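PDB 4PTS: glutathione S-transferase from Gordonia bronchialis, which probably acts as a glutathione transferase, using the thiol of glutathione in transfer or redox reactions on small molecules. Local coordinates for residues P105-A110 and I122-V127. Numbering follows the deposited sequence.
Sequences PRLKDA and ITVPAV
The carbonyl oxygen of Thr123 takes a hydrogen bond from the hydroxyl of Tyr111, in helix 108-114, and Leu107 CD2 lies 3.5 Å from that same Thr123 O. No hydrogen bond joins 105-110 to 122-127 directly, and apolar contact does the rest. Leu107 carries most of it. Its CG stands anti to the backbone N (chi1 -179°), which carries it toward 122-127, and the CD2 methyl beyond it touches Val124 CG1 at 3.6 Å, the two side chains crossing obliquely. Ala126 CB is more distant, 4.5 Å from Leu107 CD2; its small methyl suits a strand residue that also packs against Tyr111. A branched leucine fits here because CD2 can serve Thr123 O, Val124 and Ala126, while the side chain also packs on Ile51 of the inner strand 48-53.

Nearer the surface, Ile122 lies across Lys108 at about a right angle. Its CG2 rests 3.8 Å from Lys108 CA, while its CD1 meets Lys108 CG at 4.1 Å, so the lysine contributes backbone and aliphatic stem. A backbone bond from Ala110 N to Leu107 O, 2.9 Å long, holds the chain where it enters helix 108-114.

Val124 also packs beside Trp89 and Cys56, the predicted glutathione-binding residue and nucleophile. Here helix 108-114 packs against the approach to strand 126-129; the cis-Pro125 leading into that strand is the hallmark of the thioredoxin-like domain of glutathione transferases.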
loop_
_atom_site.group_PDB
_atom_site.type_symbol
_atom_site.label_atom_id
_atom_site.label_comp_id
_atom_site.label_asym_id
_atom_site.label_seq_id
_atom_site.Cartn_x
_atom_site.Cartn_y
_atom_site.Cartn_z
ATOM N N PRO B 105 -24.669 18.295 17.962
ATOM C CA PRO B 105 -23.451 18.487 17.185
ATOM C C PRO B 105 -22.523 17.246 17.141
ATOM O O PRO B 105 -21.781 17.056 16.161
ATOM C CB PRO B 105 -22.786 19.645 17.919
ATOM C CG PRO B 105 -23.150 19.408 19.350
ATOM C CD PRO B 105 -24.509 18.772 19.353
ATOM N N ARG B 106 -22.567 16.431 18.205
ATOM C CA ARG B 106 -21.769 15.219 18.334
ATOM C C ARG B 106 -22.549 14.085 19.007
ATOM O O ARG B 106 -23.344 14.292 19.918
ATOM C CB ARG B 106 -20.486 15.503 19.112
ATOM C CG ARG B 106 -20.655 16.145 20.486
ATOM C CD ARG B 106 -19.277 16.125 21.171
ATOM N NE ARG B 106 -19.005 16.956 22.377
ATOM C CZ ARG B 106 -19.182 16.606 23.661
ATOM N NH1 ARG B 106 -19.716 15.441 24.006
ATOM N NH2 ARG B 106 -18.846 17.463 24.624
ATOM N N LEU B 107 -22.273 12.875 18.555
ATOM C CA LEU B 107 -22.992 11.693 18.987
ATOM C C LEU B 107 -22.831 11.430 20.473
ATOM O O LEU B 107 -23.709 10.853 21.082
ATOM C CB LEU B 107 -22.522 10.484 18.165
ATOM C CG LEU B 107 -23.149 9.126 18.405
ATOM C CD1 LEU B 107 -24.623 9.176 18.066
ATOM C CD2 LEU B 107 -22.449 8.050 17.597
ATOM N N LYS B 108 -21.704 11.820 21.057
ATOM C CA LYS B 108 -21.506 11.597 22.496
ATOM C C LYS B 108 -22.687 12.119 23.357
ATOM O O LYS B 108 -23.045 11.511 24.365
ATOM C CB LYS B 108 -20.197 12.229 22.963
ATOM C CG LYS B 108 -19.911 12.086 24.459
ATOM C CD LYS B 108 -18.625 12.805 24.866
ATOM C CE LYS B 108 -17.368 11.967 24.674
ATOM N NZ LYS B 108 -16.684 11.624 25.950
ATOM N N ASP B 109 -23.293 13.230 22.943
ATOM C CA ASP B 109 -24.443 13.803 23.665
ATOM C C ASP B 109 -25.592 12.808 23.793
ATOM O O ASP B 109 -26.248 12.763 24.809
ATOM C CB ASP B 109 -24.947 15.073 22.963
ATOM C CG ASP B 109 -23.906 16.213 22.967
ATOM O OD1 ASP B 109 -22.865 16.086 23.694
ATOM O OD2 ASP B 109 -24.159 17.234 22.242
ATOM N N ALA B 110 -25.798 11.994 22.767
ATOM C CA ALA B 110 -26.848 10.995 22.762
ATOM C C ALA B 110 -26.567 9.841 23.718
ATOM O O ALA B 110 -27.475 9.278 24.316
ATOM C CB ALA B 110 -27.033 10.464 21.348
ATOM N N ILE B 122 -17.535 5.534 22.246
ATOM C CA ILE B 122 -18.621 6.247 21.552
ATOM C C ILE B 122 -18.648 5.897 20.049
ATOM O O ILE B 122 -18.048 6.571 19.214
ATOM C CB ILE B 122 -18.460 7.768 21.731
ATOM C CG1 ILE B 122 -18.269 8.133 23.207
ATOM C CG2 ILE B 122 -19.664 8.512 21.166
ATOM C CD1 ILE B 122 -19.504 7.983 24.075
ATOM N N THR B 123 -19.416 4.877 19.708
ATOM C CA THR B 123 -19.256 4.236 18.406
ATOM C C THR B 123 -20.460 4.380 17.506
ATOM O O THR B 123 -21.569 4.666 17.952
ATOM C CB THR B 123 -18.938 2.713 18.473
ATOM O OG1 THR B 123 -20.158 1.933 18.453
ATOM C CG2 THR B 123 -18.066 2.382 19.688
ATOM N N VAL B 124 -20.204 4.106 16.232
ATOM C CA VAL B 124 -21.240 3.865 15.245
ATOM C C VAL B 124 -21.107 2.435 14.708
ATOM O O VAL B 124 -20.000 1.905 14.589
ATOM C CB VAL B 124 -21.175 4.867 14.087
ATOM C CG1 VAL B 124 -21.677 6.217 14.559
ATOM C CG2 VAL B 124 -19.765 4.977 13.539
ATOM N N PRO B 125 -22.236 1.809 14.354
ATOM C CA PRO B 125 -23.567 2.378 14.323
ATOM C C PRO B 125 -24.168 2.433 15.702
ATOM O O PRO B 125 -23.812 1.635 16.569
ATOM C CB PRO B 125 -24.345 1.379 13.474
ATOM C CG PRO B 125 -23.709 0.087 13.816
ATOM C CD PRO B 125 -22.250 0.383 14.001
ATOM N N ALA B 126 -25.064 3.397 15.884
ATOM C CA ALA B 126 -25.859 3.518 17.084
ATOM C C ALA B 126 -27.283 3.780 16.650
ATOM O O ALA B 126 -27.521 4.480 15.657
ATOM C CB ALA B 126 -25.355 4.649 17.960
ATOM N N VAL B 127 -28.238 3.220 17.394
ATOM C CA VAL B 127 -29.643 3.504 17.151
ATOM C C VAL B 127 -30.174 4.331 18.304
ATOM O O VAL B 127 -30.089 3.944 19.467
ATOM C CB VAL B 127 -30.478 2.234 16.970
ATOM C CG1 VAL B 127 -31.900 2.626 16.645
ATOM C CG2 VAL B 127 -29.922 1.378 15.844
#